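Local coordinates for protein extracellular ligand-binding receptor (Rhodopseudomonas palustris, PDB 4EYO) that binds 4'-hydroxycinnamic acid in the cleft between its two lobes, probably as the periplasmic solute-binding component of an aromatic-acid uptake system, at residues P95-A100 against W111-P116; S77-T82 against D145-L150; P247-E252 against I349-K354. All blocks are in the same frame, centred on the assembly; numbering follows the deposited sequence.

Interaction 1: P95-A100 against W111-P116; sequences PHIALA and WSVVMP. With HC4 (4'-hydroxycinnamic acid), chain B.
H96 and S112 pair on one face of two parallel neighbouring strands, 96-98 and 112-114, where ND1 lies 2.8 Å from S112 OG in a nearly straight hydrogen bond (161°) that meets the imidazole at its edge, in the ring plane. The ring is placed by CG lying anti to the backbone N (chi1 167°); its NE2 bonds G75 O, and S112 OG also reaches S86 OG on helix 79-92, so the ring is fixed at both nitrogens. Beneath it the backbones are laced by a parallel ladder: H96 N to W111 O (2.8 Å), V113 N to H96 O (2.9 Å), A98 N to V113 O (2.8 Å) and M115 N to A98 O (3.0 Å).

On the other face packing is tightest where I97 CG2 presses on CG of M115, a selenomethionine, at 3.4 Å, closer than usual for two carbons. The S112 face is looser further along, A98 CB standing 4.3 Å from V114 CG1. Past the ladder the chains spread apart; P116 CG rests on L99 O and the A100 carbonyl carbon, and P116 CB touches ligand O4' at 3.3 Å. A100 O is buried there with no partner in the model.

Polar anchoring toward helix 79-92 and apolar packing toward helix 282-302 thus give the two faces different chemistry, consistent with a rigid sheet end beside the ligand's phenol.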
# COMPACT_ATOMS: atom_id res chain seq x y z
N PRO A 95 2.05 6.31 18.08
CA PRO A 95 2.62 5.63 16.92
C PRO A 95 1.56 5.20 15.92
O PRO A 95 0.51 4.66 16.29
CB PRO A 95 3.24 4.35 17.51
CG PRO A 95 3.43 4.63 18.97
CD PRO A 95 2.52 5.75 19.37
N HIS A 96 1.89 5.38 14.65
CA HIS A 96 0.98 5.13 13.54
C HIS A 96 1.64 4.34 12.44
O HIS A 96 2.71 4.76 11.89
CB HIS A 96 0.54 6.49 12.99
CG HIS A 96 -0.16 6.41 11.63
ND1 HIS A 96 0.08 7.31 10.62
CD2 HIS A 96 -1.12 5.52 11.14
CE1 HIS A 96 -0.70 7.02 9.56
NE2 HIS A 96 -1.41 5.89 9.86
N ILE A 97 1.01 3.22 12.07
CA ILE A 97 1.51 2.42 10.96
C ILE A 97 0.54 2.59 9.80
O ILE A 97 -0.61 2.11 9.90
CB ILE A 97 1.65 0.93 11.32
CG1 ILE A 97 2.70 0.77 12.45
CG2 ILE A 97 2.15 0.14 10.09
CD1 ILE A 97 2.80 -0.67 12.93
N ALA A 98 0.96 3.34 8.77
CA ALA A 98 0.16 3.58 7.59
C ALA A 98 0.02 2.32 6.71
O ALA A 98 1.01 1.58 6.40
CB ALA A 98 0.75 4.74 6.77
N LEU A 99 -1.21 2.07 6.25
CA LEU A 99 -1.45 0.94 5.33
C LEU A 99 -1.63 1.41 3.86
O LEU A 99 -1.92 0.60 2.98
CB LEU A 99 -2.63 0.08 5.81
CG LEU A 99 -2.50 -0.51 7.23
CD1 LEU A 99 -3.71 -1.38 7.54
CD2 LEU A 99 -1.20 -1.31 7.42
N ALA A 100 -1.43 2.71 3.60
CA ALA A 100 -1.46 3.26 2.22
C ALA A 100 -0.26 4.18 2.10
O ALA A 100 0.23 4.66 3.13
CB ALA A 100 -2.77 4.05 1.98
N TRP A 111 5.91 10.36 14.16
CA TRP A 111 5.02 9.31 14.70
C TRP A 111 4.52 8.25 13.71
O TRP A 111 3.95 7.25 14.15
CB TRP A 111 3.83 9.96 15.48
CG TRP A 111 4.33 10.67 16.74
CD1 TRP A 111 4.63 12.02 16.92
CD2 TRP A 111 4.67 10.02 18.02
NE1 TRP A 111 5.10 12.24 18.20
CE2 TRP A 111 5.17 11.07 18.90
CE3 TRP A 111 4.64 8.67 18.49
CZ2 TRP A 111 5.57 10.80 20.21
CZ3 TRP A 111 5.04 8.42 19.80
CH2 TRP A 111 5.50 9.46 20.64
N SER A 112 4.77 8.45 12.41
CA SER A 112 4.25 7.60 11.34
C SER A 112 5.37 6.80 10.69
O SER A 112 6.45 7.35 10.40
CB SER A 112 3.52 8.42 10.24
OG SER A 112 2.29 8.96 10.70
N VAL A 113 5.11 5.50 10.48
CA VAL A 113 5.88 4.70 9.50
C VAL A 113 4.90 4.11 8.47
O VAL A 113 3.66 4.16 8.67
CB VAL A 113 6.70 3.55 10.14
CG1 VAL A 113 7.81 4.09 11.04
CG2 VAL A 113 5.80 2.56 10.86
N VAL A 114 5.44 3.53 7.39
CA VAL A 114 4.63 3.27 6.18
C VAL A 114 4.87 1.85 5.67
O VAL A 114 6.02 1.45 5.39
CB VAL A 114 4.89 4.31 5.05
CG1 VAL A 114 3.93 4.12 3.88
CG2 VAL A 114 4.80 5.76 5.55
N MSE A 115 3.81 1.06 5.59
CA MSE A 115 3.96 -0.29 5.05
C MSE A 115 4.12 -0.35 3.52
O MSE A 115 5.07 -1.01 3.03
CB MSE A 115 2.82 -1.21 5.54
CG MSE A 115 2.78 -1.40 7.10
SE MSE A 115 4.36 -2.37 7.77
CE MSE A 115 5.31 -0.83 8.27
N PRO A 116 3.24 0.34 2.74
CA PRO A 116 3.43 0.23 1.29
C PRO A 116 4.76 0.79 0.78
O PRO A 116 5.32 1.73 1.36
CB PRO A 116 2.27 1.06 0.71
CG PRO A 116 1.22 1.04 1.77
CD PRO A 116 1.97 1.04 3.08
C1 HC4 B . -4.53 4.99 -3.12
O1 HC4 B . -5.54 4.67 -3.79
O2 HC4 B . -4.42 6.13 -2.58
C2 HC4 B . -3.42 4.05 -2.94
C3 HC4 B . -3.57 2.77 -2.57
C1' HC4 B . -2.38 1.88 -2.37
C2' HC4 B . -2.47 0.94 -1.32
C3' HC4 B . -1.44 0.04 -1.04
C4' HC4 B . -0.31 0.07 -1.86
C5' HC4 B . -0.19 1.01 -2.91
C6' HC4 B . -1.24 1.91 -3.18
O4' HC4 B . 0.70 -0.81 -1.58

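Interaction 2: S77-T82 against D145-L150; sequences SVTPPT and DSYGDL. With HC4 (4'-hydroxycinnamic acid), chain B.
T79 turns OG1 beside its backbone N (chi1 -59°), which sends CG2 toward S146, while Y147 swings its ring out opposite its own N (chi1 -177°), past T79 and against 4'-hydroxycinnamic acid. The two side chains cross at about a right angle. T79 CG2 sits only 3.1 Å from S146 OG, a snug methyl-to-oxygen contact, and T79 OG1 lies 3.6 Å from Y147 CD1. Alongside, P80 CG meets D145 OD2 at 3.8 Å, these two side chains likewise crossing at about a right angle.

No hydrogen bond joins the segments directly; the ligand bridges them. T79 N donates to its carboxylate O2 at 2.8 Å (162°), and this N-H belongs to the first turn of helix 79-92, whose dipole would probably favour the negative charge. The Y147 ring lays one face on the propenoate chain, with C2 over the ring centre and 3.5 Å above the plane. D145 caps helix 146-161, OD1 accepting from Y147 N at 3.0 Å, while its OD2 forms a salt bridge with R174, which also binds the ligand. With an alanine here in place of Y147, the propenoate chain would probably lose the ring that lies against it, and T222 OG1 the hydroxyl it bonds.

Helix 79-92 starts from the lobe built on strand 72-75 and helix 146-161 follows strand 137-143 of the other, so their N-terminal ends meet across the interlobe cleft and close over the carboxylate.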
# COMPACT_ATOMS: atom_id res chain seq x y z
N SER A 77 -6.66 2.69 4.20
CA SER A 77 -6.48 1.83 3.03
C SER A 77 -6.07 2.59 1.76
O SER A 77 -5.50 2.01 0.84
CB SER A 77 -7.79 1.10 2.77
OG SER A 77 -8.07 0.23 3.86
N VAL A 78 -6.35 3.89 1.72
CA VAL A 78 -6.00 4.73 0.57
C VAL A 78 -5.39 6.03 1.06
O VAL A 78 -5.45 6.37 2.26
CB VAL A 78 -7.20 4.97 -0.40
CG1 VAL A 78 -7.59 3.65 -1.11
CG2 VAL A 78 -8.39 5.62 0.33
N THR A 79 -4.74 6.74 0.16
CA THR A 79 -3.87 7.85 0.61
C THR A 79 -4.60 9.03 1.33
O THR A 79 -4.18 9.42 2.41
CB THR A 79 -2.97 8.33 -0.55
OG1 THR A 79 -2.16 7.22 -1.00
CG2 THR A 79 -2.11 9.51 -0.12
N PRO A 80 -5.68 9.58 0.76
CA PRO A 80 -6.25 10.76 1.46
C PRO A 80 -6.62 10.54 2.96
O PRO A 80 -6.23 11.37 3.83
CB PRO A 80 -7.46 11.14 0.58
CG PRO A 80 -7.05 10.66 -0.81
CD PRO A 80 -6.29 9.36 -0.57
N PRO A 81 -7.33 9.43 3.30
CA PRO A 81 -7.62 9.23 4.72
C PRO A 81 -6.36 8.86 5.54
O PRO A 81 -6.32 9.12 6.73
CB PRO A 81 -8.65 8.09 4.72
CG PRO A 81 -8.40 7.36 3.47
CD PRO A 81 -8.06 8.45 2.48
N THR A 82 -5.35 8.28 4.89
CA THR A 82 -4.08 7.99 5.59
C THR A 82 -3.36 9.27 5.99
O THR A 82 -2.84 9.38 7.11
CB THR A 82 -3.18 7.10 4.72
OG1 THR A 82 -3.92 5.92 4.46
CG2 THR A 82 -1.93 6.68 5.49
N ASP A 145 -5.85 13.60 -6.83
CA ASP A 145 -5.55 13.72 -5.38
C ASP A 145 -4.09 13.35 -5.07
O ASP A 145 -3.29 13.12 -6.00
CB ASP A 145 -6.58 12.98 -4.51
CG ASP A 145 -6.51 11.45 -4.63
OD1 ASP A 145 -5.43 10.85 -4.81
OD2 ASP A 145 -7.59 10.83 -4.53
N SER A 146 -3.72 13.29 -3.79
CA SER A 146 -2.32 13.11 -3.43
C SER A 146 -1.69 11.82 -3.98
O SER A 146 -0.50 11.79 -4.27
CB SER A 146 -2.09 13.23 -1.91
OG SER A 146 -2.94 12.33 -1.21
N TYR A 147 -2.48 10.76 -4.16
CA TYR A 147 -1.91 9.53 -4.70
C TYR A 147 -1.57 9.71 -6.19
O TYR A 147 -0.46 9.31 -6.64
CB TYR A 147 -2.83 8.34 -4.50
CG TYR A 147 -2.22 7.05 -5.00
CD1 TYR A 147 -1.13 6.44 -4.33
CD2 TYR A 147 -2.70 6.44 -6.15
CE1 TYR A 147 -0.58 5.24 -4.78
CE2 TYR A 147 -2.16 5.24 -6.63
CZ TYR A 147 -1.09 4.66 -5.96
OH TYR A 147 -0.56 3.47 -6.40
N GLY A 148 -2.51 10.31 -6.94
CA GLY A 148 -2.27 10.62 -8.35
C GLY A 148 -1.10 11.57 -8.49
O GLY A 148 -0.30 11.41 -9.43
N ASP A 149 -0.97 12.53 -7.55
CA ASP A 149 0.17 13.48 -7.53
C ASP A 149 1.52 12.76 -7.29
O ASP A 149 2.47 13.03 -7.99
CB ASP A 149 -0.01 14.61 -6.49
CG ASP A 149 -1.20 15.51 -6.76
OD1 ASP A 149 -1.71 15.61 -7.91
OD2 ASP A 149 -1.65 16.13 -5.78
N LEU A 150 1.59 11.87 -6.29
CA LEU A 150 2.82 11.17 -5.99
C LEU A 150 3.38 10.49 -7.26
O LEU A 150 4.59 10.58 -7.56
CB LEU A 150 2.64 10.14 -4.87
CG LEU A 150 2.55 10.60 -3.41
CD1 LEU A 150 2.18 9.42 -2.50
CD2 LEU A 150 3.86 11.23 -2.96
C1 HC4 B . -4.53 4.99 -3.12
O1 HC4 B . -5.54 4.67 -3.79
O2 HC4 B . -4.42 6.13 -2.58
C2 HC4 B . -3.42 4.05 -2.94
C3 HC4 B . -3.57 2.77 -2.57
C1' HC4 B . -2.38 1.88 -2.37
C2' HC4 B . -2.47 0.94 -1.32
C3' HC4 B . -1.44 0.04 -1.04
C4' HC4 B . -0.31 0.07 -1.86
C5' HC4 B . -0.19 1.01 -2.91
C6' HC4 B . -1.24 1.91 -3.18
O4' HC4 B . 0.70 -0.81 -1.58

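Interaction 3: P247-E252 against I349-K354; sequences PVMDPE and ILLTVK
L351 and M249, a selenomethionine, cross at about a right angle, with L351 CD1 reaching M249 CG at 3.9 Å. Beyond that point the M249 chain bends at chi2 and chi3 and carries its selenium away from the strand toward Y358, so it is chiefly CB and CG that rest on the leucine branch. I349 projects on the same side of strand 349-354 and ends in CD1, which nestles among three residues of the facing turn: P247 CA at 4.2 Å, M249 CB at 4.3 Å and D250 CB at 4.2 Å. CG1 of I349 lies between the backbone N and carbonyl carbon (chi1 58°), and this directs the methyl at the turn. The turn itself is a short 3-10 segment, closed by D250 N on P247 O at 2.9 Å. Nothing polar links the two segments, and every contact between them is dispersive.

Strand 349-354 pairs antiparallel with strand 242-245, through backbone bonds of I349 with S245 and of L351 with M243. The turn leaving strand 242-245 therefore folds back over its neighbour, as at the end of the parallel part of a periplasmic binding protein lobe, where an antiparallel strand near the C-terminus is added to the sheet.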
# COMPACT_ATOMS: atom_id res chain seq x y z
N PRO A 247 6.62 -8.49 -2.99
CA PRO A 247 6.97 -9.90 -3.19
C PRO A 247 5.95 -10.89 -2.65
O PRO A 247 6.05 -12.10 -2.93
CB PRO A 247 8.29 -10.06 -2.41
CG PRO A 247 8.26 -8.96 -1.38
CD PRO A 247 7.56 -7.81 -2.06
N VAL A 248 5.02 -10.40 -1.83
CA VAL A 248 3.90 -11.23 -1.33
C VAL A 248 3.05 -11.89 -2.45
O VAL A 248 2.42 -12.94 -2.22
CB VAL A 248 3.00 -10.46 -0.34
CG1 VAL A 248 2.05 -9.51 -1.06
CG2 VAL A 248 2.21 -11.43 0.51
N MSE A 249 3.03 -11.27 -3.64
CA MSE A 249 2.40 -11.91 -4.81
C MSE A 249 3.07 -13.22 -5.28
O MSE A 249 2.41 -14.07 -5.89
CB MSE A 249 2.26 -10.92 -5.96
CG MSE A 249 1.37 -9.73 -5.64
SE MSE A 249 -0.42 -10.19 -4.96
CE MSE A 249 -1.34 -10.32 -6.66
N ASP A 250 4.37 -13.41 -4.97
CA ASP A 250 5.10 -14.65 -5.40
C ASP A 250 6.13 -15.22 -4.37
O ASP A 250 7.33 -15.27 -4.65
CB ASP A 250 5.74 -14.42 -6.79
CG ASP A 250 6.47 -15.65 -7.34
OD1 ASP A 250 6.02 -16.79 -7.05
OD2 ASP A 250 7.49 -15.48 -8.08
N PRO A 251 5.66 -15.64 -3.16
CA PRO A 251 6.65 -16.19 -2.25
C PRO A 251 7.27 -17.48 -2.80
O PRO A 251 8.47 -17.71 -2.60
CB PRO A 251 5.85 -16.44 -0.96
CG PRO A 251 4.72 -15.45 -1.04
CD PRO A 251 4.36 -15.48 -2.49
N GLU A 252 6.49 -18.26 -3.55
CA GLU A 252 6.99 -19.55 -4.11
C GLU A 252 8.23 -19.38 -5.00
O GLU A 252 9.12 -20.22 -4.99
CB GLU A 252 5.89 -20.29 -4.89
CG GLU A 252 4.69 -20.73 -4.07
CD GLU A 252 3.61 -19.66 -3.90
OE1 GLU A 252 3.81 -18.46 -4.25
OE2 GLU A 252 2.54 -20.03 -3.38
N ILE A 349 8.71 -6.63 -7.00
CA ILE A 349 8.83 -7.43 -8.22
C ILE A 349 7.95 -6.80 -9.32
O ILE A 349 7.26 -5.78 -9.10
CB ILE A 349 8.38 -8.88 -7.96
CG1 ILE A 349 6.92 -8.89 -7.45
CG2 ILE A 349 9.32 -9.56 -6.98
CD1 ILE A 349 6.31 -10.27 -7.31
N LEU A 350 8.00 -7.38 -10.52
CA LEU A 350 7.21 -6.91 -11.66
C LEU A 350 6.26 -8.03 -12.11
O LEU A 350 6.67 -9.22 -12.23
CB LEU A 350 8.12 -6.44 -12.82
CG LEU A 350 7.40 -5.88 -14.06
CD1 LEU A 350 6.67 -4.57 -13.75
CD2 LEU A 350 8.40 -5.68 -15.21
N LEU A 351 4.99 -7.69 -12.29
CA LEU A 351 4.01 -8.67 -12.73
C LEU A 351 3.48 -8.33 -14.10
O LEU A 351 3.46 -7.15 -14.51
CB LEU A 351 2.82 -8.78 -11.75
CG LEU A 351 3.09 -9.12 -10.28
CD1 LEU A 351 1.81 -9.02 -9.44
CD2 LEU A 351 3.72 -10.50 -10.13
N THR A 352 3.03 -9.37 -14.81
CA THR A 352 2.13 -9.17 -15.95
C THR A 352 0.90 -10.09 -15.78
O THR A 352 0.78 -10.79 -14.76
CB THR A 352 2.84 -9.37 -17.32
OG1 THR A 352 1.97 -8.94 -18.39
CG2 THR A 352 3.21 -10.86 -17.55
N VAL A 353 -0.00 -10.07 -16.75
CA VAL A 353 -1.23 -10.88 -16.69
C VAL A 353 -1.28 -11.66 -17.96
O VAL A 353 -1.20 -11.09 -19.06
CB VAL A 353 -2.52 -10.03 -16.50
CG1 VAL A 353 -3.77 -10.88 -16.73
CG2 VAL A 353 -2.55 -9.45 -15.07
N LYS A 354 -1.38 -12.99 -17.84
CA LYS A 354 -1.58 -13.83 -19.00
C LYS A 354 -2.68 -14.83 -18.69
O LYS A 354 -2.62 -15.53 -17.67
CB LYS A 354 -0.30 -14.56 -19.43
CG LYS A 354 -0.49 -15.55 -20.57
CD LYS A 354 -0.72 -14.91 -21.94
CE LYS A 354 -0.93 -15.96 -23.02
NZ LYS A 354 -1.66 -15.41 -24.21

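Interactions 1 and 2 touch each other and share the ligand: A100 packs against V78 and T82, and helix 79-92 runs on into strand 96-98. Interaction 1 is wholly buried and lies within one lobe, held by a backbone ladder and a side-chain hydrogen bond. Interaction 2, partly exposed, joins the two lobes chiefly through the bound acid, with few direct contacts of its own. Interaction 3 stands apart, its centre about 23 and 24 Å from the centres of interactions 1 and 2 and across the chain's centre from interaction 2. Interaction 1 lies within a sheet; interaction 3, largely buried and purely apolar, packs a turn against a strand of the other sheet and does not touch the ligand.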